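Local coordinates for protein putative laminarinase (Phanerochaete chrysosporium, PDB 2W39) that probably hydrolyses beta-glucans such as laminarin and lichenin, as a secreted family 16 glycoside hydrolase with a beta-sandwich fold, at residues V86-H91 and G184-M189; S126-T131 and N173-S178. All blocks are in the same frame, centred on the assembly; numbering follows the deposited sequence.

Contact 1. Residues V86-H91 and G184-M189; sequences VFDVRH and GGWYAM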
ATOM      1  N   VAL A  86       5.892   3.450   9.584  1.00  4.50           N
ATOM      2  CA  VAL A  86       4.634   3.305  10.310  1.00  5.06           C
ATOM      3  C   VAL A  86       3.593   4.220   9.680  1.00  4.80           C
ATOM      4  O   VAL A  86       3.809   5.429   9.571  1.00  5.32           O
ATOM      5  CB  VAL A  86       4.782   3.653  11.809  1.00  5.76           C
ATOM      6  CG1 VAL A  86       3.467   3.391  12.538  1.00  7.04           C
ATOM      7  CG2 VAL A  86       5.924   2.836  12.432  1.00  7.38           C
ATOM      8  N   PHE A  87       2.458   3.642   9.304  1.00  5.04           N
ATOM      9  CA  PHE A  87       1.360   4.319   8.616  1.00  5.40           C
ATOM     10  C   PHE A  87       0.147   4.328   9.535  1.00  5.11           C
ATOM     11  O   PHE A  87      -0.368   3.265   9.878  1.00  5.68           O
ATOM     12  CB  PHE A  87       0.983   3.576   7.308  1.00  5.42           C
ATOM     13  CG  PHE A  87       2.109   3.434   6.307  1.00  4.99           C
ATOM     14  CD1 PHE A  87       2.135   4.215   5.156  1.00  5.91           C
ATOM     15  CD2 PHE A  87       3.127   2.512   6.509  1.00  5.57           C
ATOM     16  CE1 PHE A  87       3.171   4.074   4.223  1.00  6.30           C
ATOM     17  CE2 PHE A  87       4.174   2.379   5.579  1.00  6.00           C
ATOM     18  CZ  PHE A  87       4.203   3.164   4.447  1.00  6.36           C
ATOM     19  N   ASP A  88      -0.285   5.521   9.932  1.00  4.88           N
ATOM     20  CA  ASP A  88      -1.486   5.694  10.767  1.00  5.50           C
ATOM     21  C   ASP A  88      -2.592   6.106   9.803  1.00  4.96           C
ATOM     22  O   ASP A  88      -2.601   7.245   9.323  1.00  5.25           O
ATOM     23  CB  ASP A  88      -1.231   6.738  11.863  1.00  6.10           C
ATOM     24  CG  ASP A  88      -2.411   6.944  12.781  1.00  6.77           C
ATOM     25  OD1 ASP A  88      -3.490   6.386  12.536  1.00  7.59           O
ATOM     26  OD2 ASP A  88      -2.248   7.699  13.758  1.00  9.82           O
ATOM     27  N   VAL A  89      -3.478   5.164   9.483  1.00  5.31           N
ATOM     28  CA  VAL A  89      -4.406   5.313   8.362  1.00  5.38           C
ATOM     29  C   VAL A  89      -5.844   5.288   8.877  1.00  5.46           C
ATOM     30  O   VAL A  89      -6.292   4.293   9.438  1.00  5.45           O
ATOM     31  CB  VAL A  89      -4.216   4.179   7.344  1.00  5.47           C
ATOM     32  CG1 VAL A  89      -5.186   4.360   6.182  1.00  6.01           C
ATOM     33  CG2 VAL A  89      -2.758   4.125   6.835  1.00  6.50           C
ATOM     34  N   ARG A  90      -6.554   6.395   8.688  1.00  5.63           N
ATOM     35  CA  ARG A  90      -7.953   6.511   9.109  1.00  6.19           C
ATOM     36  C   ARG A  90      -8.901   5.831   8.115  1.00  5.98           C
ATOM     37  O   ARG A  90      -9.949   5.325   8.511  1.00  6.53           O
ATOM     38  CB  ARG A  90      -8.356   7.982   9.276  1.00  6.76           C
ATOM     39  CG  ARG A  90      -7.492   8.730  10.284  1.00  8.26           C
ATOM     40  CD  ARG A  90      -8.110  10.101  10.585  1.00  9.81           C
ATOM     41  NE  ARG A  90      -7.268  10.944  11.436  1.00 10.97           N
ATOM     42  CZ  ARG A  90      -6.492  11.932  11.004  1.00  9.55           C
ATOM     43  NH1 ARG A  90      -6.381  12.211   9.714  1.00 10.38           N
ATOM     44  NH2 ARG A  90      -5.802  12.645  11.886  1.00 10.56           N
ATOM     45  N   HIS A  91      -8.562   5.873   6.823  1.00  5.22           N
ATOM     46  CA  HIS A  91      -9.455   5.428   5.756  1.00  5.52           C
ATOM     47  C   HIS A  91      -8.588   5.040   4.566  1.00  4.90           C
ATOM     48  O   HIS A  91      -7.584   5.700   4.287  1.00  5.13           O
ATOM     49  CB  HIS A  91     -10.392   6.579   5.364  1.00  5.70           C
ATOM     50  CG  HIS A  91     -11.585   6.180   4.546  1.00  5.54           C
ATOM     51  ND1 HIS A  91     -11.557   6.091   3.167  1.00  6.05           N
ATOM     52  CD2 HIS A  91     -12.860   5.906   4.916  1.00  6.75           C
ATOM     53  CE1 HIS A  91     -12.769   5.781   2.729  1.00  5.93           C
ATOM     54  NE2 HIS A  91     -13.574   5.657   3.770  1.00  6.58           N
ATOM     55  N   GLY A 184     -10.032   2.378  10.489  1.00  6.15           N
ATOM     56  CA  GLY A 184      -8.703   2.104   9.959  1.00  6.28           C
ATOM     57  C   GLY A 184      -7.812   1.461  10.995  1.00  5.56           C
ATOM     58  O   GLY A 184      -8.231   0.535  11.707  1.00  6.09           O
ATOM     59  N   GLY A 185      -6.573   1.938  11.103  1.00  5.79           N
ATOM     60  CA  GLY A 185      -5.602   1.340  12.004  1.00  6.09           C
ATOM     61  C   GLY A 185      -4.198   1.684  11.582  1.00  5.46           C
ATOM     62  O   GLY A 185      -3.975   2.636  10.831  1.00  5.71           O
ATOM     63  N   TRP A 186      -3.253   0.907  12.095  1.00  5.03           N
ATOM     64  CA  TRP A 186      -1.835   1.161  11.882  1.00  5.27           C
ATOM     65  C   TRP A 186      -1.216  -0.006  11.148  1.00  5.19           C
ATOM     66  O   TRP A 186      -1.455  -1.185  11.474  1.00  5.87           O
ATOM     67  CB  TRP A 186      -1.091   1.326  13.202  1.00  5.94           C
ATOM     68  CG  TRP A 186      -1.508   2.502  14.019  1.00  6.38           C
ATOM     69  CD1 TRP A 186      -0.934   3.748  13.998  1.00  6.82           C
ATOM     70  CD2 TRP A 186      -2.550   2.547  14.999  1.00  6.83           C
ATOM     71  NE1 TRP A 186      -1.560   4.563  14.908  1.00  7.82           N
ATOM     72  CE2 TRP A 186      -2.555   3.856  15.534  1.00  7.24           C
ATOM     73  CE3 TRP A 186      -3.488   1.609  15.470  1.00  6.76           C
ATOM     74  CZ2 TRP A 186      -3.449   4.257  16.538  1.00  8.10           C
ATOM     75  CZ3 TRP A 186      -4.374   2.009  16.486  1.00  7.96           C
ATOM     76  CH2 TRP A 186      -4.345   3.327  17.002  1.00  8.20           C
ATOM     77  N   TYR A 187      -0.420   0.314  10.137  1.00  4.67           N
ATOM     78  CA  TYR A 187       0.460  -0.658   9.478  1.00  4.91           C
ATOM     79  C   TYR A 187       1.886  -0.252   9.760  1.00  4.58           C
ATOM     80  O   TYR A 187       2.251   0.918   9.570  1.00  5.73           O
ATOM     81  CB  TYR A 187       0.214  -0.688   7.970  1.00  4.76           C
ATOM     82  CG  TYR A 187      -0.910  -1.629   7.586  1.00  5.15           C
ATOM     83  CD1 TYR A 187      -2.225  -1.181   7.437  1.00  5.33           C
ATOM     84  CD2 TYR A 187      -0.642  -2.987   7.387  1.00  5.15           C
ATOM     85  CE1 TYR A 187      -3.244  -2.080   7.079  1.00  5.63           C
ATOM     86  CE2 TYR A 187      -1.654  -3.880   7.063  1.00  5.40           C
ATOM     87  CZ  TYR A 187      -2.943  -3.415   6.910  1.00  5.15           C
ATOM     88  OH  TYR A 187      -3.905  -4.342   6.598  1.00  5.89           O
ATOM     89  N   ALA A 188       2.712  -1.209  10.177  1.00  4.74           N
ATOM     90  CA  ALA A 188       4.138  -0.951  10.405  1.00  4.92           C
ATOM     91  C   ALA A 188       4.933  -2.007   9.660  1.00  4.85           C
ATOM     92  O   ALA A 188       4.560  -3.183   9.632  1.00  5.68           O
ATOM     93  CB  ALA A 188       4.459  -0.983  11.887  1.00  5.51           C
ATOM     94  N   MET A 189       6.042  -1.593   9.061  1.00  4.72           N
ATOM     95  CA  MET A 189       6.902  -2.512   8.319  1.00  4.73           C
ATOM     96  C   MET A 189       8.324  -2.287   8.788  1.00  4.86           C
ATOM     97  O   MET A 189       8.801  -1.148   8.757  1.00  5.43           O
ATOM     98  CB  MET A 189       6.743  -2.266   6.812  1.00  5.26           C
ATOM     99  CG  MET A 189       7.449  -3.252   5.879  1.00  6.65           C
ATOM    100  SD  MET A 189       9.254  -3.084   5.825  1.00  5.98           S
ATOM    101  CE  MET A 189       9.429  -1.453   5.118  1.00  9.51           C
TER
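Asp88 and Trp186 sit opposite each other on neighbouring antiparallel strands, side by side and pointing the same way. Asp88 CG is anti to the backbone N (chi1 -179°), and the carboxylate lies next to the pyrrole part of the indole. Asp88 CB rests 3.7 Å from Trp186 CD1. One atom further, Asp88 CG comes to 3.3 Å from Trp186 NE1. Asp88 OD2 is 3.4 Å from the same NE1, but the angle is too poor for a hydrogen bond. The carboxylate and ring planes are 37° apart. Asp88 OD1 forms a salt bridge with Arg203, which also makes a cation-pi contact with Trp186. An alanine here would probably leave Arg203 without its carboxylate partner and open a gap beside the Trp186 indole.

The two strands belong to one antiparallel sheet of the beta sandwich, with strand 288-297 on the other side of 86-89. Two hydrogen-bonded pairs hold them. Phe87 N reaches Tyr187 O at 2.7 Å, and Tyr187 N returns to Phe87 O at 3.0 Å. Val89 and Gly185 exchange a second pair of bonds. Phe87 also turns the edge of its ring to Tyr187 O, with CD2 3.6 Å from that oxygen. Phe87 and Tyr187 both reach Ile118 of the facing sheet. On the other face, Val86 CG2 touches Ala188 CB at 4.1 Å, and both side chains meet Ile212 of helix 210-214. Further along, Arg90 and His91 both face Asp290 in a classic beta bulge. Gly184 has a positive phi, and a side chain there would run into Val89 O.

Contact 2. Residues S126-T131 and N173-S178; sequences SPNAMT and NSYGPS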
ATOM      1  N   SER A 126     -11.421  -7.951   1.185  0.50  7.65           N
ATOM      2  CA  SER A 126     -10.629  -8.277   2.375  0.50  7.28           C
ATOM      3  C   SER A 126     -10.200  -9.743   2.309  0.50  7.04           C
ATOM      4  O   SER A 126     -10.835 -10.541   1.611  0.50  7.45           O
ATOM      5  CB  SER A 126     -11.448  -8.046   3.652  0.50  8.22           C
ATOM      6  OG  SER A 126     -11.612  -6.668   3.925  0.50  9.56           O
ATOM      7  N   PRO A 127      -9.134 -10.113   3.027  1.00  6.53           N
ATOM      8  CA  PRO A 127      -8.221  -9.312   3.834  1.00  6.46           C
ATOM      9  C   PRO A 127      -7.098  -8.657   3.036  1.00  5.78           C
ATOM     10  O   PRO A 127      -6.922  -8.884   1.836  1.00  6.23           O
ATOM     11  CB  PRO A 127      -7.635 -10.349   4.785  1.00  7.19           C
ATOM     12  CG  PRO A 127      -7.520 -11.565   3.930  1.00  8.44           C
ATOM     13  CD  PRO A 127      -8.750 -11.542   3.054  1.00  7.91           C
ATOM     14  N   ASN A 128      -6.325  -7.844   3.742  1.00  5.42           N
ATOM     15  CA  ASN A 128      -5.127  -7.233   3.195  1.00  5.20           C
ATOM     16  C   ASN A 128      -4.121  -8.305   2.788  1.00  4.80           C
ATOM     17  O   ASN A 128      -4.025  -9.351   3.428  1.00  5.73           O
ATOM     18  CB  ASN A 128      -4.480  -6.344   4.255  1.00  5.38           C
ATOM     19  CG  ASN A 128      -3.353  -5.519   3.691  1.00  4.93           C
ATOM     20  OD1 ASN A 128      -3.553  -4.800   2.723  1.00  5.56           O
ATOM     21  ND2 ASN A 128      -2.160  -5.642   4.268  1.00  5.05           N
ATOM     22  N   ALA A 129      -3.369  -7.995   1.743  1.00  4.93           N
ATOM     23  CA  ALA A 129      -2.251  -8.833   1.304  1.00  5.58           C
ATOM     24  C   ALA A 129      -0.949  -8.054   1.484  1.00  5.16           C
ATOM     25  O   ALA A 129      -0.874  -6.880   1.106  1.00  5.67           O
ATOM     26  CB  ALA A 129      -2.425  -9.242  -0.155  1.00  6.75           C
ATOM     27  N   MET A 130       0.073  -8.735   2.003  1.00  5.06           N
ATOM     28  CA  MET A 130       1.419  -8.199   2.184  1.00  5.22           C
ATOM     29  C   MET A 130       2.336  -9.127   1.397  1.00  5.03           C
ATOM     30  O   MET A 130       2.294 -10.345   1.586  1.00  5.35           O
ATOM     31  CB  MET A 130       1.769  -8.184   3.666  1.00  5.75           C
ATOM     32  CG  MET A 130       0.850  -7.206   4.430  1.00  5.95           C
ATOM     33  SD  MET A 130       0.307  -7.766   6.063  1.00  6.21           S
ATOM     34  CE  MET A 130      -0.722  -9.176   5.591  1.00  7.83           C
ATOM     35  N   THR A 131       3.136  -8.565   0.489  1.00  5.33           N
ATOM     36  CA  THR A 131       3.770  -9.365  -0.562  1.00  5.50           C
ATOM     37  C   THR A 131       5.137  -8.806  -0.892  1.00  5.21           C
ATOM     38  O   THR A 131       5.316  -7.583  -0.969  1.00  6.05           O
ATOM     39  CB  THR A 131       2.893  -9.318  -1.832  1.00  6.41           C
ATOM     40  OG1 THR A 131       1.545  -9.667  -1.501  1.00  6.49           O
ATOM     41  CG2 THR A 131       3.386 -10.265  -2.894  1.00  7.33           C
ATOM     42  N   ASN A 173     -10.958  -6.699   9.094  1.00  6.35           N
ATOM     43  CA  ASN A 173     -10.789  -5.268   9.301  1.00  6.37           C
ATOM     44  C   ASN A 173      -9.387  -4.771   8.958  1.00  5.37           C
ATOM     45  O   ASN A 173      -9.083  -3.605   9.144  1.00  5.71           O
ATOM     46  CB  ASN A 173     -11.238  -4.849  10.706  1.00  7.04           C
ATOM     47  CG  ASN A 173     -10.348  -5.405  11.814  1.00  7.28           C
ATOM     48  OD1 ASN A 173      -9.261  -5.945  11.564  1.00  7.58           O
ATOM     49  ND2 ASN A 173     -10.809  -5.272  13.054  1.00  8.23           N
ATOM     50  N   SER A 174      -8.558  -5.661   8.410  1.00  5.76           N
ATOM     51  CA  SER A 174      -7.296  -5.264   7.799  1.00  5.54           C
ATOM     52  C   SER A 174      -7.458  -4.520   6.488  1.00  5.33           C
ATOM     53  O   SER A 174      -6.487  -3.910   6.015  1.00  5.17           O
ATOM     54  CB  SER A 174      -6.422  -6.499   7.552  1.00  6.12           C
ATOM     55  OG  SER A 174      -6.992  -7.388   6.583  1.00  5.65           O
ATOM     56  N   TYR A 175      -8.648  -4.553   5.879  1.00  5.22           N
ATOM     57  CA  TYR A 175      -8.768  -4.030   4.525  1.00  5.15           C
ATOM     58  C   TYR A 175     -10.194  -3.591   4.208  1.00  5.48           C
ATOM     59  O   TYR A 175     -11.161  -4.134   4.751  1.00  6.71           O
ATOM     60  CB  TYR A 175      -8.342  -5.134   3.510  1.00  5.15           C
ATOM     61  CG  TYR A 175      -8.210  -4.601   2.114  1.00  4.88           C
ATOM     62  CD1 TYR A 175      -7.061  -3.900   1.737  1.00  4.97           C
ATOM     63  CD2 TYR A 175      -9.256  -4.700   1.196  1.00  5.42           C
ATOM     64  CE1 TYR A 175      -6.951  -3.304   0.480  1.00  5.61           C
ATOM     65  CE2 TYR A 175      -9.156  -4.117  -0.071  1.00  5.65           C
ATOM     66  CZ  TYR A 175      -8.007  -3.417  -0.412  1.00  5.36           C
ATOM     67  OH  TYR A 175      -7.882  -2.813  -1.632  1.00  5.88           O
ATOM     68  N   GLY A 176     -10.308  -2.624   3.307  1.00  5.26           N
ATOM     69  CA  GLY A 176     -11.555  -2.398   2.598  1.00  5.54           C
ATOM     70  C   GLY A 176     -12.626  -1.743   3.439  1.00  5.83           C
ATOM     71  O   GLY A 176     -12.344  -1.076   4.444  1.00  5.88           O
ATOM     72  N   PRO A 177     -13.891  -1.922   3.026  1.00  6.20           N
ATOM     73  CA  PRO A 177     -15.014  -1.413   3.810  1.00  6.66           C
ATOM     74  C   PRO A 177     -14.954  -1.817   5.289  1.00  6.57           C
ATOM     75  O   PRO A 177     -15.328  -1.011   6.154  1.00  6.43           O
ATOM     76  CB  PRO A 177     -16.225  -2.044   3.108  1.00  7.32           C
ATOM     77  CG  PRO A 177     -15.786  -2.114   1.656  1.00  8.09           C
ATOM     78  CD  PRO A 177     -14.323  -2.529   1.747  1.00  7.10           C
ATOM     79  N   SER A 178     -14.498  -3.027   5.591  1.00  6.19           N
ATOM     80  CA  SER A 178     -14.387  -3.456   6.994  1.00  6.43           C
ATOM     81  C   SER A 178     -13.404  -2.552   7.764  1.00  6.22           C
ATOM     82  O   SER A 178     -13.691  -2.059   8.857  1.00  6.50           O
ATOM     83  CB  SER A 178     -13.897  -4.897   7.041  1.00  6.70           C
ATOM     84  OG  SER A 178     -13.751  -5.342   8.370  1.00  7.44           O
TER
HETATM   85  O   HOH W   1     -13.958  -5.196   3.810  1.00  9.58           O
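Tyr175 lies against the loop Ser126-Pro127-Asn128 and meets it mostly through CB and the near part of its ring. Its CG is anti to the backbone N (chi1 -170°), which sets the start of the ring beside Asn128 N and CA. Tyr175 CB packs 3.4 Å from Asn128 N. Tyr175 CD1 is 3.8 Å from Asn128 OD1, and Tyr175 CD2 is 3.9 Å from Ser126 N. The Asn128 and Tyr175 side chains cross at about a right angle, yet the amide and ring planes are just 18° apart.

Asn128 is gripped at several points. Its backbone N gives a nearly straight hydrogen bond to Ser174 OG (3.0 Å, 175° at the hydrogen). Ser174 OG in turn bonds to Thr171 O, so this hydroxyl joins two backbone groups. The amide of Asn128 turns to the neighbouring strand 115-120. There OD1 accepts from Glu120 N and ND2 gives to Ile118 O. Both ends of the buried amide are thus satisfied, and its flip is settled.

Ser126 precedes a cis peptide bond to Pro127. In the conformer described, one of two modelled, Ser126 OG comes to 2.7 Å from Tyr175 O and hydrogen-bonds to Ala172 O. Water 1 donates to Ser126 OG at 2.8 Å and accepts from Ser178 N at 2.9 Å. In this conformer it links the loop to Ser178 of helix 176-181; the bridge is less certain for the other.

Glu120 belongs to the pocket that holds the lactone, and the Tyr175 side chain is about 9 Å from that ligand. The bond that Asn128 accepts from Glu120 N is consistent with a second-shell role beside the sugar-binding cleft of this family 16 beta sandwich.

Contact 1 is mostly buried and pairs two strands of one sheet. Contact 2 is partly buried and joins the loop leading into strand 129-133, which belongs to the other sheet, to the 3-10 turn and helix 176-181. Regular backbone bonds and side chains on both faces make the first. The second depends on side-chain bonds to backbone groups and on a bridging water. The two share no strand or helix, but helix 176-181 of contact 2 leads along the chain into strand 185-191 of contact 1. They also touch directly. Tyr187 OH lies 2.7 Å from Ser174 O, a probable hydrogen bond, and packs against Asn128 CB.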